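Local coordinates for N-isopropylammelide isopropylaminohydrolase (Burkholderia multivorans ATCC 17616, PDB 6NBO), which belongs to the amidohydrolase family, a group of metal-dependent enzymes, and carries zinc in a TIM-barrel fold, at residues T131-G134 against L135-L138; L219-R222 against G223-A227; R321-L324 against I325-N329; G226-S229 against L230-L234. One frame throughout, in Å; residues are numbered along the deposited sequence. Where two conformers were deposited one is given.

In the fold
All four contacts are local, each joining residues that follow one another directly, and all lie in the zinc-bearing barrel. Interaction 1 comes first and closes the turn by which the loop after strand 120-128 enters helix 136-147. Interaction 2 plays a comparable part after strand 215-219, at the start of helix 223-239. Interaction 4 continues along that helix; it shares Gly-226 and Ala-227 with interaction 2, their centres lie about 8 Å apart, and Glu-221 of one meets Ser-229 of the other. Interaction 3 is last, at the end of helix 318-328, with its centre about 34 Å from that of interaction 1 across the middle of the chain. None crosses another.

Interaction 1 of 4, residues T131-G134 against L135-L138; sequences TDAG and LRHL
Arg-136 folds back over Ala-133 at a type II' beta turn, Ala-133 to Arg-136, which leads the loop after barrel strand 120-128 into helix 136-147. Gly-134 supplies the positive phi (69°) of this turn, and Leu-135 is the N-cap residue. The turn is closed by Arg-136 N donating to Ala-133 O at 3.3 Å, with the donor standing above the carbonyl plane. Along the arginine, CB lies 3.4 Å from the same Ala-133 O. CG is then sent anti to the backbone N (chi1 172°), and a bend at chi3 (41°) returns the chain toward the alanine. There CZ comes within 4.2 Å of Ala-133 CB and NH1 within 3.8 Å, which lays the methyl over one face of the guanidinium. Leu-135 instead packs on Leu-173 and Ala-177 of helix 170-180, while Asp-132, one residue before the turn, forms salt bridges with Arg-94 and Arg-167. A water bridges the turn to the first helical residues, donating to Gly-134 O and accepting from Leu-138 N at 3.0 Å. The buried His-137 ring reaches the same methyl obliquely, NE2 standing 3.4 Å from Ala-133 CB.

Interaction 2 of 4, residues L219-R222 against G223-A227; sequences LHER and GSMGA
Glu-221 and Met-225 are brought together by complementary first torsions: chi1 of -63° sets Glu-221 CG anti to its own carbonyl carbon, whereas chi1 of 171° sends Met-225 CG away from its backbone N and beside its carbonyl carbon. The setting is a beta-alpha loop of the TIM barrel, where the chain leaves strand 215-219 and turns into helix 223-239. The glutamate runs extended beyond CG and the methionine passes it at about a right angle. Met-225 CG comes 3.4 Å from Glu-221 OE1, and SD lies 3.8 Å from Glu-221 CD, so the thioether packs against the carboxylate end. That end is buried and its oxygens are engaged elsewhere: OE2 accepts from the backbone N of both Cys-191 and Ala-192, and OE1 bonds with Ser-229 OG further along the helix. These partners fix the rotation of the carboxylate.

The backbone joins the two parts more lightly. Gly-226 N points almost straight at Arg-222 O (171° at the hydrogen), but at 3.3 Å the bond is weak. At Gly-226 a side chain would run into Glu-221 O; the bare CA instead directs a C-H toward that oxygen, with 3.6 Å between Gly-226 CA and Glu-221 O. Glu-221 CB also rests 3.6 Å from Gly-226 CA. Arg-222 NE forms a salt bridge with Asp-256 OD2, which also accepts from Gly-223 N. Deeper in, the leucine that ends the strand closes the contact, Leu-219 CD2 lying 3.7 Å from Gly-226 O.

Interaction 3 of 4, residues R321-L324 against I325-N329; sequences RAML and IAMRN
Arg-328 N donates to Leu-324 O at 2.8 Å, the shortest of four successive i to i+4 backbone bonds here. The others run from Ile-325 N to Arg-321 O, from Ala-326 N to Ala-322 O and from Met-327 N to Met-323 O. With N-H...O angles of 162° to 166° they form a regular alpha-helical set. Ile-325 O, in the final turn, is gripped twice: Asn-329 N and Asn-329 ND2 each lie 3.0 Å from it and approach from opposite faces of the carbonyl plane. The oxygen is almost in the plane of the Asn-329 amide, and Val-289 N donates to OD1, so both ends of that amide are held.

Farther out, the two methionines meet through their ends. Met-323 bends at its last torsion while Met-327 runs extended, placing Met-323 CE 4.1 Å from Met-327 SD. The same sulfur lies 4.2 Å from Leu-324 CD2. On another side of the helix Ile-325 CG1 sits 3.3 Å from Arg-321 O, and its CD1 comes 4.2 Å from Arg-321 CG, the two side chains crossing at about a right angle. Leu-324 CD1 lies 3.6 Å above the plane of the Arg-321 guanidinium, over its centre. That guanidinium also makes weak hydrogen bonds to Thr-279 O and Asn-303 OD1, while Arg-328 reaches Pro-281 O and Val-284 O.

The whole is an alpha-helical C terminus closed by an asparagine side chain, in the helix that follows barrel strand 299-301; Asn-303 directly precedes the zinc ligand Asp-304.

Interaction 4 of 4, residues G226-S229 against L230-L234; sequences GAYS and LDLIL
Leu-232 packs on the Tyr-228 ring one turn earlier in the helix; the leucine was modelled in two conformers, and the contact holds for the one described. In it the interaction is CH-pi: Leu-232 CG lies 4.2 Å from the centroid of the Tyr-228 ring, 24° off the normal, over one face but displaced toward the rim. The CD1 branch appears to reach farther along the ring, about 3.4 Å from both Tyr-228 CE2 and Tyr-228 OH, though approaches this close are doubtful given the second conformer. Different chi1 wells bring the two together: Tyr-228 CG is anti to its backbone N (167°), while Leu-232 CG is beside its own N (-78°) and so leans back toward the tyrosine.

Backbone bonds form the second group. Leu-230, Asp-231, Leu-232 and Ile-233 donate to the carbonyl oxygens of Gly-226, Ala-227, Tyr-228 and Ser-229 in turn, the last at 2.9 Å between Ile-233 N and Ser-229 O. Ile-233 CG1 rests 3.3 Å from that same oxygen, packing the side chain along the helix wall.

A water adds a third kind of link. It donates to Tyr-228 O and, at 2.7 Å, to Asp-231 OD2, so Tyr-228 O receives this water as well as the helical N-H of Leu-232. Asp-231 is held further by a salt bridge from OD1 to Arg-268 and a bond from OD2 to Gln-235.

Helix 223-239 is the crossover of a beta-alpha-beta unit between strands 215-219 and 246-250. Tyr-228 and Leu-232 touch Pro-197 and Val-198 of helix 197-211, Leu-230 and Leu-234 meet helix 259-272, and Leu-230 and Ile-233 pack on strand 246-250.

Interaction 1 of 4, residues T131-G134 against L135-L138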
loop_
_atom_site.group_PDB
_atom_site.type_symbol
_atom_site.label_atom_id
_atom_site.label_comp_id
_atom_site.label_asym_id
_atom_site.label_seq_id
_atom_site.Cartn_x
_atom_site.Cartn_y
_atom_site.Cartn_z
ATOM N N THR A 131 13.390 19.117 -6.211
ATOM C CA THR A 131 14.551 19.996 -6.130
ATOM C C THR A 131 14.504 20.962 -4.943
ATOM O O THR A 131 15.376 21.829 -4.844
ATOM C CB THR A 131 14.718 20.768 -7.437
ATOM O OG1 THR A 131 13.512 21.489 -7.739
ATOM C CG2 THR A 131 15.033 19.788 -8.572
ATOM N N ASP A 132 13.517 20.847 -4.053
ATOM C CA ASP A 132 13.617 21.545 -2.774
ATOM C C ASP A 132 14.517 20.785 -1.813
ATOM O O ASP A 132 15.333 21.391 -1.109
ATOM C CB ASP A 132 12.242 21.719 -2.125
ATOM C CG ASP A 132 11.300 22.556 -2.955
ATOM O OD1 ASP A 132 11.758 23.479 -3.657
ATOM O OD2 ASP A 132 10.090 22.282 -2.893
ATOM N N ALA A 133 14.377 19.463 -1.779
ATOM C CA ALA A 133 15.051 18.633 -0.798
ATOM C C ALA A 133 16.045 17.653 -1.394
ATOM O O ALA A 133 16.812 17.051 -0.638
ATOM C CB ALA A 133 14.020 17.838 0.019
ATOM N N GLY A 134 16.049 17.459 -2.710
ATOM C CA GLY A 134 16.938 16.453 -3.262
ATOM C C GLY A 134 16.474 15.065 -2.867
ATOM O O GLY A 134 15.275 14.767 -2.831
ATOM N N LEU A 135 17.433 14.196 -2.572
ATOM C CA LEU A 135 17.128 12.845 -2.115
ATOM C C LEU A 135 17.039 12.737 -0.591
ATOM O O LEU A 135 17.089 11.626 -0.057
ATOM C CB LEU A 135 18.185 11.863 -2.637
ATOM C CG LEU A 135 18.396 11.823 -4.159
ATOM C CD1 LEU A 135 19.390 10.722 -4.550
ATOM C CD2 LEU A 135 17.075 11.653 -4.895
ATOM N N ARG A 136 16.913 13.859 0.124
ATOM C CA ARG A 136 16.982 13.785 1.583
ATOM C C ARG A 136 15.858 12.932 2.159
ATOM O O ARG A 136 16.092 12.123 3.066
ATOM C CB ARG A 136 16.962 15.180 2.210
ATOM C CG ARG A 136 16.832 15.090 3.728
ATOM C CD ARG A 136 17.361 16.302 4.443
ATOM N NE ARG A 136 17.022 17.559 3.790
ATOM C CZ ARG A 136 15.815 18.119 3.799
ATOM N NH1 ARG A 136 15.629 19.288 3.193
ATOM N NH2 ARG A 136 14.797 17.512 4.399
ATOM N N HIS A 137 14.626 13.110 1.670
ATOM C CA HIS A 137 13.530 12.285 2.176
ATOM C C HIS A 137 13.739 10.822 1.811
ATOM O O HIS A 137 13.479 9.927 2.624
ATOM C CB HIS A 137 12.183 12.766 1.627
ATOM C CG HIS A 137 11.918 14.226 1.841
ATOM N ND1 HIS A 137 11.995 14.830 3.078
ATOM C CD2 HIS A 137 11.566 15.202 0.969
ATOM C CE1 HIS A 137 11.709 16.115 2.958
ATOM N NE2 HIS A 137 11.445 16.366 1.688
ATOM N N LEU A 138 14.185 10.560 0.582
ATOM C CA LEU A 138 14.486 9.190 0.175
ATOM C C LEU A 138 15.507 8.547 1.107
ATOM O O LEU A 138 15.308 7.421 1.579
ATOM C CB LEU A 138 14.992 9.179 -1.267
ATOM C CG LEU A 138 15.392 7.790 -1.757
ATOM C CD1 LEU A 138 14.170 6.858 -1.721
ATOM C CD2 LEU A 138 15.997 7.874 -3.165
HETATM O O HOH W 1 13.893 12.934 -1.273
#

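Interaction 2 of 4, residues L219-R222 against G223-A227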
loop_
_atom_site.group_PDB
_atom_site.type_symbol
_atom_site.label_atom_id
_atom_site.label_comp_id
_atom_site.label_asym_id
_atom_site.label_seq_id
_atom_site.Cartn_x
_atom_site.Cartn_y
_atom_site.Cartn_z
ATOM N N LEU A 219 -3.201 9.856 -10.033
ATOM C CA LEU A 219 -4.073 10.458 -11.037
ATOM C C LEU A 219 -5.291 11.015 -10.311
ATOM O O LEU A 219 -6.254 10.282 -10.060
ATOM C CB LEU A 219 -4.468 9.452 -12.126
ATOM C CG LEU A 219 -5.178 10.130 -13.307
ATOM C CD1 LEU A 219 -4.270 11.184 -13.958
ATOM C CD2 LEU A 219 -5.654 9.125 -14.342
ATOM N N HIS A 220 -5.236 12.304 -9.968
ATOM C CA HIS A 220 -6.366 12.987 -9.349
ATOM C C HIS A 220 -7.301 13.619 -10.364
ATOM O O HIS A 220 -8.379 14.084 -9.975
ATOM C CB HIS A 220 -5.912 14.122 -8.425
ATOM C CG HIS A 220 -4.813 13.757 -7.486
ATOM N ND1 HIS A 220 -3.487 14.012 -7.762
ATOM C CD2 HIS A 220 -4.843 13.183 -6.261
ATOM C CE1 HIS A 220 -2.745 13.601 -6.748
ATOM N NE2 HIS A 220 -3.544 13.091 -5.829
ATOM N N GLU A 221 -6.896 13.691 -11.628
ATOM C CA GLU A 221 -7.635 14.479 -12.603
ATOM C C GLU A 221 -9.048 13.942 -12.751
ATOM O O GLU A 221 -9.273 12.732 -12.817
ATOM C CB GLU A 221 -6.910 14.472 -13.943
ATOM C CG GLU A 221 -5.530 15.115 -13.876
ATOM C CD GLU A 221 -4.773 14.983 -15.178
ATOM O OE1 GLU A 221 -5.248 14.256 -16.080
ATOM O OE2 GLU A 221 -3.721 15.628 -15.316
ATOM N N ARG A 222 -10.005 14.856 -12.791
ATOM C CA ARG A 222 -11.408 14.492 -12.810
ATOM C C ARG A 222 -11.922 14.394 -14.237
ATOM O O ARG A 222 -11.400 15.043 -15.150
ATOM C CB ARG A 222 -12.210 15.524 -12.024
ATOM C CG ARG A 222 -11.740 15.660 -10.587
ATOM C CD ARG A 222 -12.206 14.462 -9.768
ATOM N NE ARG A 222 -13.641 14.272 -9.951
ATOM C CZ ARG A 222 -14.567 14.944 -9.279
ATOM N NH1 ARG A 222 -14.205 15.833 -8.360
ATOM N NH2 ARG A 222 -15.852 14.727 -9.518
ATOM N N GLY A 223 -12.944 13.556 -14.424
ATOM C CA GLY A 223 -13.749 13.600 -15.643
ATOM C C GLY A 223 -12.962 13.284 -16.900
ATOM O O GLY A 223 -12.106 12.397 -16.924
ATOM N N SER A 224 -13.259 14.034 -17.970
ATOM C CA SER A 224 -12.695 13.741 -19.289
ATOM C C SER A 224 -11.189 13.980 -19.341
ATOM O O SER A 224 -10.472 13.268 -20.055
ATOM C CB SER A 224 -13.398 14.592 -20.348
ATOM O OG SER A 224 -13.472 15.940 -19.921
ATOM N N MET A 225 -10.687 14.963 -18.596
ATOM C CA MET A 225 -9.243 15.169 -18.544
ATOM C C MET A 225 -8.534 13.953 -17.957
ATOM O O MET A 225 -7.540 13.473 -18.513
ATOM C CB MET A 225 -8.915 16.413 -17.730
ATOM C CG MET A 225 -7.427 16.541 -17.463
ATOM S SD MET A 225 -7.068 17.812 -16.259
ATOM C CE MET A 225 -7.381 19.286 -17.144
ATOM N N GLY A 226 -9.031 13.435 -16.831
ATOM C CA GLY A 226 -8.427 12.238 -16.257
ATOM C C GLY A 226 -8.500 11.043 -17.193
ATOM O O GLY A 226 -7.549 10.263 -17.301
ATOM N N ALA A 227 -9.623 10.894 -17.899
ATOM C CA ALA A 227 -9.750 9.789 -18.846
ATOM C C ALA A 227 -8.742 9.921 -19.979
ATOM O O ALA A 227 -8.188 8.919 -20.448
ATOM C CB ALA A 227 -11.172 9.730 -19.401
#

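Interaction 3 of 4, residues R321-L324 against I325-N329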
loop_
_atom_site.group_PDB
_atom_site.type_symbol
_atom_site.label_atom_id
_atom_site.label_comp_id
_atom_site.label_asym_id
_atom_site.label_seq_id
_atom_site.Cartn_x
_atom_site.Cartn_y
_atom_site.Cartn_z
ATOM N N ARG A 321 -8.709 0.550 7.360
ATOM C CA ARG A 321 -8.803 1.034 5.984
ATOM C C ARG A 321 -9.741 0.157 5.164
ATOM O O ARG A 321 -10.518 0.659 4.337
ATOM C CB ARG A 321 -7.412 1.092 5.348
ATOM C CG ARG A 321 -7.388 1.705 3.941
ATOM C CD ARG A 321 -8.055 3.068 3.893
ATOM N NE ARG A 321 -7.653 3.960 4.986
ATOM C CZ ARG A 321 -7.982 5.249 5.047
ATOM N NH1 ARG A 321 -8.690 5.802 4.071
ATOM N NH2 ARG A 321 -7.600 5.987 6.074
ATOM N N ALA A 322 -9.698 -1.154 5.391
ATOM C CA ALA A 322 -10.643 -2.046 4.730
ATOM C C ALA A 322 -12.068 -1.674 5.089
ATOM O O ALA A 322 -12.946 -1.623 4.216
ATOM C CB ALA A 322 -10.364 -3.498 5.120
ATOM N N MET A 323 -12.315 -1.401 6.375
ATOM C CA MET A 323 -13.637 -0.954 6.796
ATOM C C MET A 323 -14.047 0.320 6.068
ATOM O O MET A 323 -15.201 0.455 5.645
ATOM C CB MET A 323 -13.660 -0.716 8.310
ATOM C CG MET A 323 -15.055 -0.400 8.852
ATOM S SD MET A 323 -14.997 0.240 10.531
ATOM C CE MET A 323 -14.340 1.888 10.237
ATOM N N LEU A 324 -13.126 1.274 5.918
ATOM C CA LEU A 324 -13.507 2.536 5.284
ATOM C C LEU A 324 -13.767 2.349 3.791
ATOM O O LEU A 324 -14.671 2.979 3.224
ATOM C CB LEU A 324 -12.425 3.583 5.515
ATOM C CG LEU A 324 -12.248 4.053 6.958
ATOM C CD1 LEU A 324 -11.011 4.935 7.051
ATOM C CD2 LEU A 324 -13.482 4.825 7.416
ATOM N N ILE A 325 -12.989 1.483 3.144
ATOM C CA ILE A 325 -13.254 1.142 1.744
ATOM C C ILE A 325 -14.647 0.528 1.605
ATOM O O ILE A 325 -15.433 0.902 0.721
ATOM C CB ILE A 325 -12.149 0.204 1.218
ATOM C CG1 ILE A 325 -10.823 0.972 1.098
ATOM C CG2 ILE A 325 -12.535 -0.411 -0.130
ATOM C CD1 ILE A 325 -9.611 0.093 0.817
ATOM N N ALA A 326 -14.972 -0.423 2.483
ATOM C CA ALA A 326 -16.284 -1.060 2.460
ATOM C C ALA A 326 -17.397 -0.032 2.639
ATOM O O ALA A 326 -18.383 -0.022 1.888
ATOM C CB ALA A 326 -16.348 -2.140 3.547
ATOM N N MET A 327 -17.245 0.863 3.619
ATOM C CA MET A 327 -18.246 1.907 3.832
ATOM C C MET A 327 -18.383 2.795 2.606
ATOM O O MET A 327 -19.498 3.102 2.166
ATOM C CB MET A 327 -17.865 2.763 5.050
ATOM C CG MET A 327 -17.945 2.047 6.379
ATOM S SD MET A 327 -17.263 3.111 7.693
ATOM C CE MET A 327 -18.190 2.529 9.102
ATOM N N ARG A 328 -17.253 3.227 2.046
ATOM C CA ARG A 328 -17.293 4.115 0.890
ATOM C C ARG A 328 -17.997 3.458 -0.288
ATOM O O ARG A 328 -18.659 4.143 -1.074
ATOM C CB ARG A 328 -15.875 4.534 0.502
ATOM C CG ARG A 328 -15.797 5.510 -0.671
ATOM C CD ARG A 328 -16.429 6.864 -0.333
ATOM N NE ARG A 328 -16.396 7.797 -1.459
ATOM C CZ ARG A 328 -17.294 7.820 -2.438
ATOM N NH1 ARG A 328 -18.303 6.955 -2.432
ATOM N NH2 ARG A 328 -17.186 8.707 -3.424
ATOM N N ASN A 329 -17.883 2.140 -0.418
ATOM C CA ASN A 329 -18.509 1.413 -1.512
ATOM C C ASN A 329 -19.887 0.875 -1.145
ATOM O O ASN A 329 -20.464 0.106 -1.923
ATOM C CB ASN A 329 -17.588 0.278 -1.968
ATOM C CG ASN A 329 -16.466 0.772 -2.866
ATOM O OD1 ASN A 329 -16.569 0.700 -4.085
ATOM N ND2 ASN A 329 -15.392 1.290 -2.267
#

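Interaction 4 of 4, residues G226-S229 against L230-L234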
loop_
_atom_site.group_PDB
_atom_site.type_symbol
_atom_site.label_atom_id
_atom_site.label_comp_id
_atom_site.label_asym_id
_atom_site.label_seq_id
_atom_site.Cartn_x
_atom_site.Cartn_y
_atom_site.Cartn_z
ATOM N N GLY A 226 -9.031 13.435 -16.831
ATOM C CA GLY A 226 -8.427 12.238 -16.257
ATOM C C GLY A 226 -8.500 11.043 -17.193
ATOM O O GLY A 226 -7.549 10.263 -17.301
ATOM N N ALA A 227 -9.623 10.894 -17.899
ATOM C CA ALA A 227 -9.750 9.789 -18.846
ATOM C C ALA A 227 -8.742 9.921 -19.979
ATOM O O ALA A 227 -8.188 8.919 -20.448
ATOM C CB ALA A 227 -11.172 9.730 -19.401
ATOM N N TYR A 228 -8.502 11.150 -20.437
ATOM C CA TYR A 228 -7.481 11.387 -21.448
ATOM C C TYR A 228 -6.096 10.991 -20.943
ATOM O O TYR A 228 -5.341 10.309 -21.645
ATOM C CB TYR A 228 -7.500 12.856 -21.873
ATOM C CG TYR A 228 -6.280 13.264 -22.671
ATOM C CD1 TYR A 228 -6.213 13.052 -24.048
ATOM C CD2 TYR A 228 -5.186 13.833 -22.039
ATOM C CE1 TYR A 228 -5.080 13.418 -24.773
ATOM C CE2 TYR A 228 -4.065 14.183 -22.740
ATOM C CZ TYR A 228 -4.011 13.982 -24.100
ATOM O OH TYR A 228 -2.869 14.340 -24.771
ATOM N N SER A 229 -5.727 11.441 -19.738
ATOM C CA SER A 229 -4.404 11.117 -19.220
ATOM C C SER A 229 -4.248 9.617 -19.027
ATOM O O SER A 229 -3.196 9.050 -19.346
ATOM C CB SER A 229 -4.152 11.842 -17.897
ATOM O OG SER A 229 -3.969 13.226 -18.098
ATOM N N LEU A 230 -5.281 8.967 -18.489
ATOM C CA LEU A 230 -5.245 7.517 -18.304
ATOM C C LEU A 230 -5.035 6.794 -19.631
ATOM O O LEU A 230 -4.238 5.850 -19.718
ATOM C CB LEU A 230 -6.540 7.049 -17.635
ATOM C CG LEU A 230 -6.620 5.560 -17.280
ATOM C CD1 LEU A 230 -5.356 5.093 -16.540
ATOM C CD2 LEU A 230 -7.868 5.269 -16.454
ATOM N N ASP A 231 -5.734 7.228 -20.681
ATOM C CA ASP A 231 -5.540 6.616 -21.993
ATOM C C ASP A 231 -4.095 6.744 -22.451
ATOM O O ASP A 231 -3.517 5.785 -22.979
ATOM C CB ASP A 231 -6.479 7.250 -23.017
ATOM C CG ASP A 231 -6.175 6.791 -24.435
ATOM O OD1 ASP A 231 -6.302 5.587 -24.706
ATOM O OD2 ASP A 231 -5.787 7.626 -25.270
ATOM N N LEU A 232 -3.506 7.933 -22.272
ATOM C CA LEU A 232 -2.102 8.138 -22.623
ATOM C C LEU A 232 -1.203 7.173 -21.866
ATOM O O LEU A 232 -0.305 6.555 -22.452
ATOM C CB LEU A 232 -1.678 9.578 -22.324
ATOM C CG LEU A 232 -2.071 10.698 -23.281
ATOM C CD1 LEU A 232 -1.438 11.995 -22.806
ATOM C CD2 LEU A 232 -1.615 10.368 -24.690
ATOM N N ILE A 233 -1.420 7.049 -20.557
ATOM C CA ILE A 233 -0.607 6.169 -19.725
ATOM C C ILE A 233 -0.724 4.720 -20.196
ATOM O O ILE A 233 0.277 4.005 -20.327
ATOM C CB ILE A 233 -1.024 6.328 -18.254
ATOM C CG1 ILE A 233 -0.591 7.707 -17.741
ATOM C CG2 ILE A 233 -0.446 5.204 -17.400
ATOM C CD1 ILE A 233 -1.343 8.163 -16.504
ATOM N N LEU A 234 -1.954 4.271 -20.461
ATOM C CA LEU A 234 -2.157 2.890 -20.892
ATOM C C LEU A 234 -1.563 2.641 -22.278
ATOM O O LEU A 234 -1.028 1.558 -22.545
ATOM C CB LEU A 234 -3.652 2.556 -20.877
ATOM C CG LEU A 234 -4.337 2.637 -19.504
ATOM C CD1 LEU A 234 -5.826 2.380 -19.626
ATOM C CD2 LEU A 234 -3.705 1.658 -18.523
HETATM O O HOH W 2 -5.355 10.151 -24.543
#